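Local structure of carboxylase (Deinococcus radiodurans, 5H80) at residues R147-G150 with L151-L155; L290-E293 with V294-R297. The protein probably catalyses, through its biotin carboxylase domain, the ATP-dependent carboxylation of biotin carried on a carrier protein, as in related biotin-dependent carboxylases. All coordinates share one frame; numbering follows the deposited sequence.

Contact 1. Residues R147-G150 with L151-L155; sequences RARG and LAQRL
Backbone bonds join R147-G150 to L151-R154 one helical turn on. L151 N donates to R147 O at 3.0 Å and A152 N to A148 O at 3.0 Å. Q153 N reaches R149 O at 2.8 Å with an N-H...O angle of 170°, and R154 N completes the i to i+4 series on G150 O at 2.9 Å.

Side chains add van der Waals contact to this frame. R154 CG, held beside its own backbone N, rests 3.2 Å from G150 O; a bend at chi3 (-104°) then turns the guanidinium back so that one face passes over G150 O, which lies off toward the rim of the group. Q153 CG lies 3.4 Å from R149 O. L151 meets helix 136-142 through L141 and F142.

Polar ends meet through solvent. The R149 guanidinium and Q153 amide planes stand 67° apart, and R149 NE lies 3.9 Å from Q153 NE2. A water in the guanidinium plane accepts from R149 NE at 3.3 Å and, weakly, from Q153 NE2, while R149 NH1 is hydrogen-bonded to I160 O.

The pattern is that of the last two turns of a regular alpha-helix, 145-154, in the ATP-binding region of the biotin carboxylase.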
# COMPACT_ATOMS: atom_id res chain seq x y z
N ARG A 147 38.33 -3.87 11.37
CA ARG A 147 37.83 -2.96 12.43
C ARG A 147 36.35 -3.30 12.94
O ARG A 147 36.03 -3.15 14.13
CB ARG A 147 37.91 -1.51 11.99
CG ARG A 147 39.23 -0.77 12.28
CD ARG A 147 39.23 0.56 11.51
NE ARG A 147 38.65 1.60 12.35
CZ ARG A 147 38.15 2.74 11.92
NH1 ARG A 147 38.10 3.05 10.63
NH2 ARG A 147 37.65 3.57 12.82
N ALA A 148 35.47 -3.63 12.02
CA ALA A 148 34.08 -4.02 12.40
C ALA A 148 34.01 -5.32 13.28
O ALA A 148 33.29 -5.42 14.24
CB ALA A 148 33.22 -4.17 11.17
N ARG A 149 34.91 -6.25 12.97
CA ARG A 149 35.10 -7.46 13.75
C ARG A 149 35.60 -7.18 15.14
O ARG A 149 35.00 -7.63 16.11
CB ARG A 149 36.05 -8.41 13.01
CG ARG A 149 36.22 -9.80 13.59
CD ARG A 149 37.16 -10.62 12.69
NE ARG A 149 37.45 -11.89 13.33
CZ ARG A 149 36.78 -13.02 13.13
NH1 ARG A 149 35.78 -13.12 12.24
NH2 ARG A 149 37.12 -14.08 13.85
N GLY A 150 36.65 -6.37 15.24
CA GLY A 150 37.20 -6.04 16.52
C GLY A 150 36.24 -5.33 17.43
O GLY A 150 36.19 -5.65 18.62
N LEU A 151 35.48 -4.39 16.86
CA LEU A 151 34.35 -3.75 17.54
C LEU A 151 33.32 -4.77 18.03
O LEU A 151 32.94 -4.72 19.22
CB LEU A 151 33.63 -2.75 16.66
CG LEU A 151 32.51 -1.90 17.25
CD1 LEU A 151 32.98 -1.00 18.39
CD2 LEU A 151 31.94 -1.00 16.19
N ALA A 152 32.95 -5.71 17.17
CA ALA A 152 32.00 -6.75 17.58
C ALA A 152 32.58 -7.52 18.80
O ALA A 152 31.96 -7.63 19.86
CB ALA A 152 31.70 -7.66 16.45
N GLN A 153 33.82 -7.97 18.65
CA GLN A 153 34.51 -8.74 19.68
C GLN A 153 34.60 -8.02 21.01
O GLN A 153 34.35 -8.64 22.01
CB GLN A 153 35.89 -9.12 19.23
CG GLN A 153 35.88 -10.17 18.15
CD GLN A 153 37.24 -10.42 17.64
OE1 GLN A 153 38.05 -9.51 17.57
NE2 GLN A 153 37.51 -11.64 17.26
N ARG A 154 34.92 -6.72 21.02
CA ARG A 154 34.99 -5.91 22.25
C ARG A 154 33.65 -5.70 22.96
O ARG A 154 33.56 -5.62 24.17
CB ARG A 154 35.70 -4.57 21.92
CG ARG A 154 37.18 -4.78 21.53
CD ARG A 154 38.02 -3.51 21.37
NE ARG A 154 38.25 -3.17 19.95
CZ ARG A 154 37.52 -2.34 19.21
NH1 ARG A 154 36.50 -1.66 19.71
NH2 ARG A 154 37.84 -2.16 17.95
N LEU A 155 32.58 -5.69 22.20
CA LEU A 155 31.21 -5.69 22.73
C LEU A 155 30.58 -7.02 23.08
O LEU A 155 29.40 -7.06 23.49
CB LEU A 155 30.28 -4.92 21.70
CG LEU A 155 29.99 -3.41 21.77
CD1 LEU A 155 30.84 -2.63 22.71
CD2 LEU A 155 29.94 -2.79 20.36
O HOH W 1 40.15 -11.75 15.14

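Contact 2. Residues L290-E293 with V294-R297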
# COMPACT_ATOMS: atom_id res chain seq x y z
N LEU A 290 26.27 -2.24 18.82
CA LEU A 290 27.10 -1.79 17.72
C LEU A 290 26.80 -0.34 17.37
O LEU A 290 27.68 0.50 17.21
CB LEU A 290 26.88 -2.69 16.53
CG LEU A 290 27.41 -4.06 16.78
CD1 LEU A 290 26.91 -5.01 15.71
CD2 LEU A 290 28.93 -4.07 16.85
N ALA A 291 25.51 -0.03 17.23
CA ALA A 291 25.12 1.31 16.75
C ALA A 291 25.42 2.40 17.81
O ALA A 291 25.91 3.51 17.54
CB ALA A 291 23.60 1.29 16.57
N GLN A 292 25.07 2.07 19.04
CA GLN A 292 25.24 2.95 20.22
C GLN A 292 26.77 3.25 20.39
O GLN A 292 27.10 4.41 20.56
CB GLN A 292 24.65 2.43 21.50
CG GLN A 292 24.95 3.26 22.74
CD GLN A 292 24.04 4.47 22.85
OE1 GLN A 292 23.12 4.67 22.06
NE2 GLN A 292 24.28 5.29 23.87
N GLU A 293 27.60 2.26 20.20
CA GLU A 293 29.06 2.43 20.40
C GLU A 293 29.64 3.47 19.46
O GLU A 293 30.54 4.27 19.88
CB GLU A 293 29.87 1.13 20.28
CG GLU A 293 31.23 1.20 21.00
CD GLU A 293 31.11 1.45 22.51
OE1 GLU A 293 30.07 1.08 23.16
OE2 GLU A 293 32.06 2.06 23.08
N VAL A 294 29.16 3.52 18.20
CA VAL A 294 29.53 4.64 17.25
C VAL A 294 28.65 5.90 17.22
O VAL A 294 28.94 6.82 16.44
CB VAL A 294 29.72 4.15 15.84
CG1 VAL A 294 30.64 2.92 15.84
CG2 VAL A 294 28.35 3.75 15.15
N LYS A 295 27.67 6.02 18.14
CA LYS A 295 26.79 7.20 18.13
C LYS A 295 26.12 7.36 16.78
O LYS A 295 26.13 8.43 16.14
CB LYS A 295 27.60 8.46 18.52
CG LYS A 295 28.34 8.24 19.85
CD LYS A 295 27.42 7.94 21.01
CE LYS A 295 26.42 9.06 21.23
NZ LYS A 295 25.77 8.89 22.55
N TYR A 296 25.51 6.27 16.32
CA TYR A 296 25.07 6.23 14.93
C TYR A 296 24.04 7.29 14.64
O TYR A 296 23.26 7.58 15.47
CB TYR A 296 24.54 4.81 14.56
CG TYR A 296 24.47 4.47 13.14
CD1 TYR A 296 25.58 3.89 12.46
CD2 TYR A 296 23.39 4.79 12.39
CE1 TYR A 296 25.53 3.54 11.09
CE2 TYR A 296 23.31 4.51 11.02
CZ TYR A 296 24.38 3.93 10.31
OH TYR A 296 24.36 3.64 9.03
N ARG A 297 24.17 7.88 13.42
CA ARG A 297 23.21 8.81 12.87
C ARG A 297 22.80 8.34 11.48
O ARG A 297 23.59 7.85 10.68
CB ARG A 297 23.73 10.28 12.87
CG ARG A 297 22.60 11.37 12.56
CD ARG A 297 23.14 12.78 12.55
NE ARG A 297 23.74 13.20 13.81
CZ ARG A 297 23.25 14.05 14.70
NH1 ARG A 297 23.97 14.31 15.82
NH2 ARG A 297 22.04 14.65 14.55
O HOH W 2 24.33 6.81 20.65
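A291 O receives Y296 N across the end of helix 277-293, at 3.0 Å with an N-H...O angle of 148°. This bond reaches five residues back, and nested inside it K295 N donates to Q292 O at 3.0 Å. The inner bond is fairly straight at hydrogen (161°), yet its donor sits well above the carbonyl plane, away from the lone-pair directions. The two bonds, together with the positive phi of K295, make a Schellman motif with K295 as its C-prime residue.

A291 CB and Y296 CB form an apolar pair at 4.2 Å. Separately, V294 sets a methyl against a carbonyl oxygen, CG2 lying 3.4 Å from A291 O; the same methyl lies in the plane of the Y296 ring, at its edge. Along the polar flank, Q292 and K295 run side by side in the same direction. K295 folds back through chi2 and chi3, both near -60°, bringing CD to 3.6 Å from Q292 O. A water at their ends lies 2.8 Å from Q292 OE1, a weak bond for which other acceptors compete, and weakly accepts from K295 NZ at 3.2 Å.

Farther out, K295 NZ has a second weak partner in Q247 O, and the backbone of Y296 is hydrogen-bonded to that of G246. Y296 OH bonds to L299 O, while T138 and F142 of helix 136-142 touch both V294 and Y296. V249 of strand 249-256 meets A291 and Q292.

The chemistry implies a helix end closed mainly by its own backbone: two carbonyls of the last turn are satisfied by the reversing chain. The lysine ammonium near this C-terminal end probably interacts favourably with the helix dipole, and the chain is turned toward strand 299-306.

Contacts 1 and 2 lie in series along the chain, with centres 13 Å apart, and meet where helices 145-154 and 277-293 both end. L155 CD2 packs on L290 CD2 at 3.9 Å, and L151 CD1 on E293 CG at 3.8 Å. A polar tie joins the same ends, L155 O accepting from Q289 NE2. Helix 136-142 is shared: F142 touches both L151 of 147-155 and V294 of 290-297. A 1,2-ethanediol, probably from the crystallisation liquor, lies by R154 NH1 in a close approach whose nature is undecided, and 1,2-ethanediol is also found near the E293 side chain. Both contacts belong to the ATP-binding region, and the small molecule found beside each is 1,2-ethanediol.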